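PDB 5OHU: soluble lytic murein transglycosylase from Pseudomonas aeruginosa, which cleaves the glycan strands of bacterial peptidoglycan as a lytic transglycosylase, working both from strand ends and within the strand. Local coordinates for residues Met520-Pro524 with Gly525-Glu529; Ile536-Ser540 with Thr541-Ile545; Arg101-Arg104 with Leu105-Asp108; Lys75-Asn79 with Glu80-Arg84; Leu260-Tyr263 with Ser264-Pro268. All blocks are in the same frame, centred on the assembly; numbering follows the deposited sequence.

Interaction 1 of 5, residues Met520-Pro524 with Gly525-Glu529; sequences MQLMP and GTAKE
Met523 and Ala527 close the first turn of helix 524-534, and the contact is the N-terminal start of that helix in the lysozyme-like SLT domain. Met523 holds the N-cap position, and its carbonyl O accepts from Ala527 N at 2.8 Å. The next bond runs from Lys528 N to Pro524 O at 3.0 Å. On the packed side, Leu522 CD1 reaches Ala527 CB at 4.4 Å, a loose contact in the hydrophobic-staple positions, the residue before the cap and the fourth after the cap. Both groups are buried, and Leu522 also rests on Leu553 of helix 547-564, which ties this start to its neighbour.

The other side is looser. The Met523 chain bends at chi2 and chi3 and carries its sulfur away from the helix, leaving CB as the side-chain atom near Thr526. Lys528, an exposed residue, lays its CG 3.4 Å from Pro524 O, and the bend at chi3 keeps CE beside the same oxygen, so the methylenes line the carbonyl. A water links the N-cap N-H to the side chain three residues on: it accepts from Met523 N at 2.9 Å and has a weak, 3.4 Å link to Thr526 OG1, which chi1 of -58° places beside its own backbone N.

Interaction 2 of 5, residues Ile536-Ser540 with Thr541-Ile545; sequences IPLAS and TQQLI
An ST turn at Ser540, weakly bonded, starts the short 3-10 segment 542-545 in the loop between helices 524-534 and 547-564. Ser540 OG accepts from Gln542 N at 3.1 Å, but the N-H points well off the oxygen (124°). With chi1 at 72° the hydroxyl sits between the backbone N and the carbonyl carbon, a placement that swings it forward over the turn and brings it near Gln542 CB as well. The Ser540 carbonyl adds a second weak bond, accepting from Gln543 N at 3.2 Å, so the same residue meets two successive N-H groups of the incoming turn, one with its side chain and one with its backbone.

The stronger link runs backwards. Gln543 extends beyond CG, and its OE1 accepts from Ala539 N at 3.1 Å with a fairly straight N-H (156°). The donor stands above the amide plane, 55° out of it, and the Ala539 methyl lies over the same side, with CB 3.4 Å from both OE1 and NE2 of Gln543. Bond and methyl together limit how the amide can turn. This loop belongs to the lysozyme-like SLT domain, and its apolar side faces inward: Leu538 CD1 approaches Leu544 CD2 at 4.5 Å, a loose touch. Leu538 leans further on Leu553 of helix 547-564, while the buried Leu544 meets Ala527 of helix 524-534 and Leu522. Ala539 and Gln542, by contrast, are exposed on the outer surface.

Interaction 3 of 5, residues Arg101-Arg104 with Leu105-Asp108; sequences RWLR and LLAD
Leu106 lies across Trp102, one helical turn further along helix 95-108. Its side chain begins in the backbone groove, with CB 3.6 Å from Leu103 O. The first torsion sets CG anti to the carbonyl carbon (chi1 -64°), and CG therefore runs back along the helix to lie 3.4 Å from Trp102 O. There the chain forks. CD1 stands over the six-membered ring of Trp102, 3.5 Å from its centroid and only 2° off the ring normal, a CH-pi contact almost exactly centred on the face. It also has Leu103 CD2 at 4.3 Å. CD2 takes the five-membered side, 3.8 Å from Trp102 NE1, so the two methyls together span the indole.

The indole can receive them because its CG is anti to the backbone N (chi1 -171°), which carries the ring along the flank of the helix. The backbone beneath is regular: Leu106 N donates to Trp102 O at 2.8 Å, and Asp108 N to Arg104 O at 2.9 Å. Arg104 and Asp108 point the same way, yet Arg104 NE is 6.2 Å from Asp108 OD2; the guanidinium turns instead to a salt bridge with Glu127. Trp102 and Leu106 both touch helix 79-88 and Thr114 of helix 112-118, while Tyr118 meets the indole edge-to-face. The result is an i to i+4 aromatic-aliphatic pair at the interface of consecutive helices, in the helix-on-helix stacking of the superhelical part known from Slt70-like enzymes.

Interaction 4 of 5, residues Lys75-Asn79 with Glu80-Arg84; sequences KSASN and EEVER. With PO4 (phosphate ion), chain C.
Glu80 folds back over Ser78: its chain bends at chi2 (74°), setting OE1 3.2 Å from Ser78 CB and near the Asn79 backbone N. Next, Glu81 gives its N-H to Ser78 OG at 3.0 Å, a fairly straight capping bond. Ser78 is the N-cap of helix 79-88, and the return half of a capping box is not direct but runs through a water. The water accepts from Ser78 N at 2.8 Å and donates to Glu81 OE1 at 2.7 Å, while Glu81 OE2 forms a salt bridge with Arg73.

Val82 turns inward. Its N donates to Ser78 O, and CG2 packs on Ala77 CB at 3.8 Å, a hydrophobic staple across the cap that is buried beside Leu74, with Leu70 of helix 62-72 behind Ala77 and Trp102 beside Val82. Glu83 N returns to Asn79 O at 2.8 Å, and its OE2 accepts a hydrogen bond from a second water; that water has a weak bond from Asn79 ND2, whose firmer partner is Asp111. Arg84, fully extended from CG to NE, points away from the cap at the surface. There NE donates to O2 of a phosphate ion, probably from the crystallisation liquor, at 2.9 Å; the neighbouring NH2 to O1 approach is too short to be relied on.

Interaction 5 of 5, residues Leu260-Tyr263 with Ser264-Pro268; sequences LDYY and SSALP
The backbone of helix 253-263 makes its last regular i to i+4 bond from Ser264 N to Leu260 O, at 2.8 Å, and then tightens: Tyr263 O accepts from Ala266 N at 3.0 Å and, weakly, from Leu267 N at 3.2 Å. Two N-H groups thus share one carbonyl. The Ala266 donor stands above the carbonyl plane, 65° out of it, as the chain curls into the loop that leads to helix 271-287.

Among the side chains, Tyr263 and Leu267 carry the contact. They run side by side and point the same way, and Leu267 CD1 comes to 3.6 Å from Tyr263 CD1, approaching the ring obliquely. For both residues the first torsion holds CG anti to the carbonyl carbon (chi1 -78° in Tyr263, -67° in Leu267), which drops the two groups on the same flank. That flank is buried: Val241 of helix 235-251 touches both, and the Tyr263 hydroxyl bonds to Leu224 O. Tyr262 lays CD1 over one face of the Tyr263 ring, toward its rim, and its CE1 reaches Ala266 CB at 4.4 Å. Ser264 tucks CB against Leu260 O, 3.2 Å away, while Ser265 is exposed and binds Arg233 through its carbonyl O.

Polar and apolar forces therefore divide the work at this C-terminal end: the helix ends with two N-H groups on a single acceptor, the buried tyrosine-leucine pair joins this end to helix 235-251 and Leu260 joins it to helix 271-287, with the Tyr263 hydroxyl satisfied by a main-chain oxygen.

How the interactions relate
Interactions 1, 3, 4 and 5 are partly buried, whereas interaction 2 is a surface contact with mostly weak polar bonds. Interactions 1 and 2 lie in the SLT domain and touch, Pro524 CB meeting Thr541 OG1 at 3.5 Å. Interactions 3 and 4 join consecutive helices 95-108 and 79-88, where Trp102 packs on Val82; interaction 3 relies on apolar CH-pi contact, interaction 4 on a serine cap, charges and water. Interactions 1 and 4 are both helix starts with an apolar staple and a bridging water, yet only interaction 4 has a side-chain cap. Interaction 5, a helix end, stands alone, its centre about 49 Å from that of interaction 1.

Interaction 1 of 5, residues Met520-Pro524 with Gly525-Glu529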
# COMPACT_ATOMS: atom_id res chain seq x y z
N MET A 520 -17.50 8.73 -2.96
CA MET A 520 -17.41 7.71 -3.99
C MET A 520 -16.20 7.93 -4.91
O MET A 520 -16.06 7.21 -5.91
CB MET A 520 -18.73 7.68 -4.76
CG MET A 520 -19.81 6.98 -3.94
SD MET A 520 -21.39 6.79 -4.83
CE MET A 520 -21.11 5.10 -5.44
N GLN A 521 -15.31 8.86 -4.55
CA GLN A 521 -13.98 9.00 -5.16
C GLN A 521 -14.09 9.19 -6.67
O GLN A 521 -13.52 8.45 -7.48
CB GLN A 521 -13.08 7.79 -4.82
CG GLN A 521 -12.61 7.77 -3.37
CD GLN A 521 -11.64 8.92 -3.08
OE1 GLN A 521 -10.42 8.78 -3.21
NE2 GLN A 521 -12.20 10.08 -2.70
N LEU A 522 -14.86 10.20 -7.05
CA LEU A 522 -15.10 10.49 -8.45
C LEU A 522 -13.98 11.35 -9.01
O LEU A 522 -13.55 12.32 -8.38
CB LEU A 522 -16.44 11.20 -8.63
CG LEU A 522 -17.68 10.45 -8.14
CD1 LEU A 522 -18.93 11.32 -8.31
CD2 LEU A 522 -17.80 9.13 -8.90
N MET A 523 -13.52 10.98 -10.19
CA MET A 523 -12.66 11.87 -10.95
C MET A 523 -13.49 13.00 -11.55
O MET A 523 -14.64 12.78 -11.96
CB MET A 523 -11.93 11.10 -12.05
CG MET A 523 -11.00 10.04 -11.49
SD MET A 523 -9.69 10.81 -10.49
CE MET A 523 -8.99 11.98 -11.66
N PRO A 524 -12.94 14.21 -11.60
CA PRO A 524 -13.76 15.37 -11.98
C PRO A 524 -14.25 15.33 -13.41
O PRO A 524 -15.36 15.81 -13.69
CB PRO A 524 -12.82 16.56 -11.75
CG PRO A 524 -11.72 16.02 -10.85
CD PRO A 524 -11.57 14.59 -11.23
N GLY A 525 -13.46 14.79 -14.33
CA GLY A 525 -13.96 14.60 -15.68
C GLY A 525 -15.04 13.54 -15.75
O GLY A 525 -16.02 13.69 -16.48
N THR A 526 -14.87 12.45 -14.99
CA THR A 526 -15.93 11.46 -14.88
C THR A 526 -17.21 12.08 -14.33
O THR A 526 -18.31 11.82 -14.84
CB THR A 526 -15.48 10.32 -13.96
OG1 THR A 526 -14.29 9.72 -14.47
CG2 THR A 526 -16.58 9.26 -13.82
N ALA A 527 -17.10 12.91 -13.29
CA ALA A 527 -18.28 13.51 -12.70
C ALA A 527 -18.98 14.44 -13.68
O ALA A 527 -20.21 14.47 -13.73
CB ALA A 527 -17.92 14.25 -11.40
N LYS A 528 -18.22 15.21 -14.46
CA LYS A 528 -18.88 16.14 -15.37
C LYS A 528 -19.59 15.41 -16.50
O LYS A 528 -20.68 15.82 -16.91
CB LYS A 528 -17.88 17.16 -15.92
CG LYS A 528 -17.45 18.20 -14.89
CD LYS A 528 -16.58 19.33 -15.47
CE LYS A 528 -15.09 19.00 -15.41
NZ LYS A 528 -14.23 20.18 -15.72
N GLU A 529 -19.01 14.31 -17.00
CA GLU A 529 -19.65 13.53 -18.05
C GLU A 529 -20.93 12.87 -17.54
O GLU A 529 -21.96 12.89 -18.22
CB GLU A 529 -18.67 12.48 -18.58
CG GLU A 529 -17.76 12.98 -19.69
CD GLU A 529 -16.49 12.16 -19.85
OE1 GLU A 529 -15.50 12.70 -20.40
OE2 GLU A 529 -16.46 10.99 -19.41
O HOH W 1 -14.52 8.51 -11.29

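Interaction 2 of 5, residues Ile536-Ser540 with Thr541-Ile545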
# COMPACT_ATOMS: atom_id res chain seq x y z
N ILE A 536 -28.05 15.64 -14.29
CA ILE A 536 -27.88 15.92 -12.86
C ILE A 536 -27.02 17.17 -12.72
O ILE A 536 -25.86 17.15 -13.18
CB ILE A 536 -27.26 14.73 -12.13
CG1 ILE A 536 -28.17 13.51 -12.21
CG2 ILE A 536 -26.96 15.10 -10.67
CD1 ILE A 536 -27.52 12.25 -11.69
N PRO A 537 -27.50 18.23 -12.09
CA PRO A 537 -26.73 19.48 -12.03
C PRO A 537 -25.45 19.33 -11.22
O PRO A 537 -25.44 18.73 -10.15
CB PRO A 537 -27.69 20.46 -11.34
CG PRO A 537 -29.06 19.89 -11.57
CD PRO A 537 -28.86 18.39 -11.54
N LEU A 538 -24.37 19.91 -11.75
CA LEU A 538 -23.07 19.93 -11.09
C LEU A 538 -22.46 21.31 -11.30
O LEU A 538 -21.97 21.60 -12.40
CB LEU A 538 -22.15 18.84 -11.63
CG LEU A 538 -20.72 18.89 -11.09
CD1 LEU A 538 -20.74 18.76 -9.59
CD2 LEU A 538 -19.84 17.80 -11.73
N ALA A 539 -22.46 22.14 -10.25
CA ALA A 539 -21.99 23.52 -10.39
C ALA A 539 -20.49 23.58 -10.66
O ALA A 539 -20.05 24.35 -11.53
CB ALA A 539 -22.34 24.32 -9.14
N SER A 540 -19.69 22.80 -9.93
CA SER A 540 -18.25 22.78 -10.13
C SER A 540 -17.70 21.47 -9.59
O SER A 540 -18.37 20.76 -8.84
CB SER A 540 -17.57 23.97 -9.43
OG SER A 540 -17.58 23.80 -8.02
N THR A 541 -16.45 21.18 -9.97
CA THR A 541 -15.72 20.08 -9.35
C THR A 541 -15.72 20.19 -7.83
O THR A 541 -15.79 19.18 -7.12
CB THR A 541 -14.28 20.04 -9.88
OG1 THR A 541 -14.28 19.67 -11.26
CG2 THR A 541 -13.42 19.05 -9.09
N GLN A 542 -15.68 21.42 -7.31
CA GLN A 542 -15.59 21.61 -5.86
C GLN A 542 -16.79 21.03 -5.13
O GLN A 542 -16.65 20.48 -4.03
CB GLN A 542 -15.42 23.10 -5.54
CG GLN A 542 -15.61 23.47 -4.06
CD GLN A 542 -14.52 22.94 -3.13
OE1 GLN A 542 -13.62 22.20 -3.55
NE2 GLN A 542 -14.59 23.32 -1.86
N GLN A 543 -17.98 21.11 -5.73
CA GLN A 543 -19.18 20.59 -5.09
C GLN A 543 -19.12 19.08 -4.84
O GLN A 543 -19.96 18.57 -4.08
CB GLN A 543 -20.42 20.90 -5.93
CG GLN A 543 -21.12 22.18 -5.55
CD GLN A 543 -22.42 22.37 -6.31
OE1 GLN A 543 -22.76 21.57 -7.18
NE2 GLN A 543 -23.15 23.43 -5.97
N LEU A 544 -18.15 18.37 -5.42
CA LEU A 544 -18.03 16.93 -5.23
C LEU A 544 -17.73 16.51 -3.80
O LEU A 544 -17.79 15.31 -3.50
CB LEU A 544 -16.94 16.38 -6.15
CG LEU A 544 -17.31 16.31 -7.63
CD1 LEU A 544 -16.09 15.85 -8.43
CD2 LEU A 544 -18.48 15.35 -7.81
N ILE A 545 -17.37 17.43 -2.89
CA ILE A 545 -17.25 17.03 -1.49
C ILE A 545 -18.53 17.25 -0.72
O ILE A 545 -18.59 16.92 0.48
CB ILE A 545 -16.11 17.76 -0.74
CG1 ILE A 545 -16.36 19.26 -0.68
CG2 ILE A 545 -14.75 17.44 -1.33
CD1 ILE A 545 -15.55 19.92 0.41

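Interaction 3 of 5, residues Arg101-Arg104 with Leu105-Asp108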
# COMPACT_ATOMS: atom_id res chain seq x y z
N ARG A 101 16.79 18.59 11.55
CA ARG A 101 17.42 19.91 11.47
C ARG A 101 18.52 20.08 12.51
O ARG A 101 19.61 20.56 12.21
CB ARG A 101 16.36 20.98 11.65
CG ARG A 101 15.69 21.31 10.38
CD ARG A 101 14.33 21.83 10.65
NE ARG A 101 13.61 21.88 9.39
CZ ARG A 101 12.33 22.19 9.27
NH1 ARG A 101 11.63 22.44 10.36
NH2 ARG A 101 11.77 22.20 8.07
N TRP A 102 18.23 19.70 13.76
CA TRP A 102 19.24 19.84 14.80
C TRP A 102 20.45 18.94 14.55
O TRP A 102 21.59 19.40 14.60
CB TRP A 102 18.61 19.54 16.15
CG TRP A 102 19.48 19.84 17.27
CD1 TRP A 102 20.16 21.00 17.49
CD2 TRP A 102 19.79 18.98 18.37
NE1 TRP A 102 20.89 20.91 18.65
CE2 TRP A 102 20.67 19.68 19.21
CE3 TRP A 102 19.42 17.68 18.71
CZ2 TRP A 102 21.18 19.12 20.38
CZ3 TRP A 102 19.91 17.13 19.87
CH2 TRP A 102 20.78 17.85 20.70
N LEU A 103 20.21 17.65 14.25
CA LEU A 103 21.33 16.73 14.02
C LEU A 103 22.20 17.21 12.86
O LEU A 103 23.43 17.05 12.88
CB LEU A 103 20.82 15.30 13.76
CG LEU A 103 20.41 14.40 14.96
CD1 LEU A 103 21.60 13.74 15.61
CD2 LEU A 103 19.71 15.20 16.03
N ARG A 104 21.58 17.80 11.84
CA ARG A 104 22.32 18.44 10.76
C ARG A 104 23.25 19.54 11.29
O ARG A 104 24.46 19.55 11.01
CB ARG A 104 21.31 19.00 9.76
CG ARG A 104 21.81 19.39 8.41
CD ARG A 104 20.67 20.10 7.66
NE ARG A 104 19.74 19.19 6.99
CZ ARG A 104 18.43 19.41 6.88
NH1 ARG A 104 17.89 20.49 7.42
NH2 ARG A 104 17.67 18.54 6.23
N LEU A 105 22.71 20.45 12.10
CA LEU A 105 23.55 21.44 12.77
C LEU A 105 24.67 20.77 13.57
O LEU A 105 25.84 21.18 13.47
CB LEU A 105 22.71 22.33 13.68
CG LEU A 105 21.76 23.29 12.95
CD1 LEU A 105 20.95 24.08 13.97
CD2 LEU A 105 22.51 24.24 12.01
N LEU A 106 24.34 19.76 14.38
CA LEU A 106 25.36 19.17 15.25
C LEU A 106 26.50 18.59 14.43
O LEU A 106 27.68 18.70 14.81
CB LEU A 106 24.75 18.07 16.12
CG LEU A 106 23.69 18.47 17.13
CD1 LEU A 106 23.10 17.23 17.74
CD2 LEU A 106 24.31 19.41 18.20
N ALA A 107 26.17 17.94 13.32
CA ALA A 107 27.19 17.37 12.45
C ALA A 107 28.01 18.46 11.79
O ALA A 107 29.24 18.36 11.71
CB ALA A 107 26.53 16.47 11.41
N ASP A 108 27.36 19.52 11.30
CA ASP A 108 28.09 20.61 10.67
C ASP A 108 29.08 21.27 11.64
O ASP A 108 30.09 21.81 11.20
CB ASP A 108 27.12 21.65 10.09
CG ASP A 108 26.23 21.06 8.98
OD1 ASP A 108 26.54 19.98 8.44
OD2 ASP A 108 25.21 21.70 8.63

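Interaction 4 of 5, residues Lys75-Asn79 with Glu80-Arg84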
# COMPACT_ATOMS: atom_id res chain seq x y z
N LYS A 75 19.34 27.49 15.19
CA LYS A 75 20.78 27.65 14.99
C LYS A 75 21.45 28.35 16.17
O LYS A 75 22.67 28.26 16.32
CB LYS A 75 21.05 28.40 13.68
CG LYS A 75 22.53 28.44 13.29
CD LYS A 75 22.79 28.78 11.83
CE LYS A 75 24.24 29.22 11.64
NZ LYS A 75 24.46 29.86 10.31
N SER A 76 20.68 29.01 17.04
CA SER A 76 21.22 29.64 18.22
C SER A 76 20.91 28.90 19.51
O SER A 76 21.47 29.26 20.55
CB SER A 76 20.69 31.08 18.34
OG SER A 76 20.99 31.79 17.16
N ALA A 77 20.06 27.89 19.49
CA ALA A 77 19.60 27.28 20.73
C ALA A 77 20.67 26.39 21.35
O ALA A 77 21.39 25.67 20.65
CB ALA A 77 18.32 26.48 20.48
N SER A 78 20.78 26.44 22.67
CA SER A 78 21.73 25.59 23.37
C SER A 78 21.34 24.11 23.22
O SER A 78 20.17 23.77 23.01
CB SER A 78 21.77 25.94 24.84
OG SER A 78 20.52 25.62 25.43
N ASN A 79 22.35 23.24 23.34
CA ASN A 79 22.08 21.80 23.45
C ASN A 79 21.11 21.51 24.57
O ASN A 79 20.21 20.67 24.44
CB ASN A 79 23.37 21.02 23.71
CG ASN A 79 24.27 20.91 22.50
OD1 ASN A 79 24.07 21.58 21.48
ND2 ASN A 79 25.29 20.06 22.61
N GLU A 80 21.28 22.21 25.70
CA GLU A 80 20.44 21.99 26.87
C GLU A 80 18.97 22.21 26.55
O GLU A 80 18.11 21.39 26.90
CB GLU A 80 20.88 22.92 28.01
CG GLU A 80 22.26 22.58 28.60
CD GLU A 80 23.44 22.98 27.69
OE1 GLU A 80 23.25 23.77 26.72
OE2 GLU A 80 24.58 22.54 27.96
N GLU A 81 18.65 23.32 25.88
CA GLU A 81 17.25 23.61 25.59
C GLU A 81 16.67 22.61 24.60
O GLU A 81 15.57 22.10 24.81
CB GLU A 81 17.10 25.03 25.04
CG GLU A 81 15.66 25.46 24.96
CD GLU A 81 15.47 26.86 24.39
OE1 GLU A 81 16.49 27.53 24.09
OE2 GLU A 81 14.30 27.28 24.25
N VAL A 82 17.40 22.31 23.53
CA VAL A 82 16.89 21.37 22.52
C VAL A 82 16.70 19.99 23.14
O VAL A 82 15.65 19.36 22.98
CB VAL A 82 17.81 21.30 21.30
CG1 VAL A 82 17.24 20.31 20.27
CG2 VAL A 82 17.99 22.67 20.68
N GLU A 83 17.72 19.50 23.84
CA GLU A 83 17.62 18.20 24.48
C GLU A 83 16.42 18.15 25.40
O GLU A 83 15.64 17.18 25.39
CB GLU A 83 18.90 17.90 25.25
CG GLU A 83 20.06 17.51 24.37
CD GLU A 83 21.37 17.47 25.13
OE1 GLU A 83 21.36 17.79 26.34
OE2 GLU A 83 22.40 17.12 24.51
N ARG A 84 16.23 19.22 26.16
CA ARG A 84 15.06 19.32 27.03
C ARG A 84 13.76 19.24 26.24
O ARG A 84 12.83 18.54 26.65
CB ARG A 84 15.14 20.62 27.83
CG ARG A 84 13.90 20.92 28.63
CD ARG A 84 14.12 22.19 29.42
NE ARG A 84 12.95 22.47 30.24
CZ ARG A 84 11.96 23.27 29.86
NH1 ARG A 84 12.05 23.85 28.68
NH2 ARG A 84 10.91 23.47 30.66
P PO4 C . 11.14 20.91 33.02
O1 PO4 C . 10.21 21.68 32.11
O2 PO4 C . 12.32 20.43 32.21
O3 PO4 C . 10.42 19.74 33.63
O4 PO4 C . 11.65 21.86 34.07
O HOH W 2 19.13 28.15 24.23
O HOH W 3 25.03 17.57 25.04

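Interaction 5 of 5, residues Leu260-Tyr263 with Ser264-Pro268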
# COMPACT_ATOMS: atom_id res chain seq x y z
N LEU A 260 15.08 -15.64 -23.72
CA LEU A 260 15.71 -16.46 -22.69
C LEU A 260 16.11 -17.81 -23.26
O LEU A 260 17.22 -18.29 -23.01
CB LEU A 260 14.76 -16.64 -21.51
CG LEU A 260 15.28 -17.58 -20.42
CD1 LEU A 260 16.56 -17.03 -19.81
CD2 LEU A 260 14.22 -17.83 -19.33
N ASP A 261 15.24 -18.41 -24.09
CA ASP A 261 15.55 -19.71 -24.65
C ASP A 261 16.76 -19.63 -25.58
O ASP A 261 17.53 -20.59 -25.68
CB ASP A 261 14.33 -20.29 -25.38
CG ASP A 261 13.21 -20.67 -24.41
OD1 ASP A 261 13.51 -20.81 -23.20
OD2 ASP A 261 12.05 -20.83 -24.85
N TYR A 262 16.95 -18.50 -26.25
CA TYR A 262 18.17 -18.31 -27.03
C TYR A 262 19.37 -18.01 -26.13
O TYR A 262 20.45 -18.58 -26.32
CB TYR A 262 18.00 -17.18 -28.04
CG TYR A 262 19.24 -16.97 -28.87
CD1 TYR A 262 20.30 -16.18 -28.41
CD2 TYR A 262 19.34 -17.55 -30.15
CE1 TYR A 262 21.44 -16.01 -29.16
CE2 TYR A 262 20.47 -17.36 -30.92
CZ TYR A 262 21.52 -16.59 -30.41
OH TYR A 262 22.64 -16.42 -31.17
N TYR A 263 19.22 -17.07 -25.18
CA TYR A 263 20.38 -16.55 -24.46
C TYR A 263 20.89 -17.50 -23.38
O TYR A 263 22.06 -17.39 -23.00
CB TYR A 263 20.04 -15.20 -23.80
CG TYR A 263 20.04 -14.03 -24.77
CD1 TYR A 263 21.20 -13.66 -25.43
CD2 TYR A 263 18.87 -13.33 -25.04
CE1 TYR A 263 21.21 -12.61 -26.32
CE2 TYR A 263 18.86 -12.27 -25.95
CZ TYR A 263 20.03 -11.91 -26.58
OH TYR A 263 20.04 -10.88 -27.47
N SER A 264 20.04 -18.40 -22.88
CA SER A 264 20.42 -19.23 -21.74
C SER A 264 21.72 -19.98 -21.99
O SER A 264 22.58 -20.06 -21.11
CB SER A 264 19.28 -20.20 -21.41
OG SER A 264 19.52 -20.83 -20.16
N SER A 265 21.91 -20.50 -23.20
CA SER A 265 23.08 -21.29 -23.54
C SER A 265 24.20 -20.46 -24.14
O SER A 265 25.28 -21.00 -24.41
CB SER A 265 22.71 -22.41 -24.51
OG SER A 265 22.63 -21.91 -25.84
N ALA A 266 23.98 -19.17 -24.37
CA ALA A 266 24.98 -18.35 -25.01
C ALA A 266 25.74 -17.44 -24.05
O ALA A 266 26.80 -16.93 -24.43
CB ALA A 266 24.32 -17.50 -26.12
N LEU A 267 25.24 -17.23 -22.83
CA LEU A 267 25.77 -16.20 -21.95
C LEU A 267 25.91 -16.75 -20.53
O LEU A 267 25.06 -17.53 -20.08
CB LEU A 267 24.86 -14.97 -21.93
CG LEU A 267 24.80 -14.20 -23.25
CD1 LEU A 267 23.89 -12.99 -23.12
CD2 LEU A 267 26.21 -13.80 -23.68
N PRO A 268 26.87 -16.40 -19.88
CA PRO A 268 27.14 -16.99 -18.55
C PRO A 268 26.32 -16.36 -17.44
O PRO A 268 26.83 -15.70 -16.53
CB PRO A 268 28.64 -16.73 -18.38
CG PRO A 268 28.81 -15.38 -19.05
CD PRO A 268 27.95 -15.48 -20.30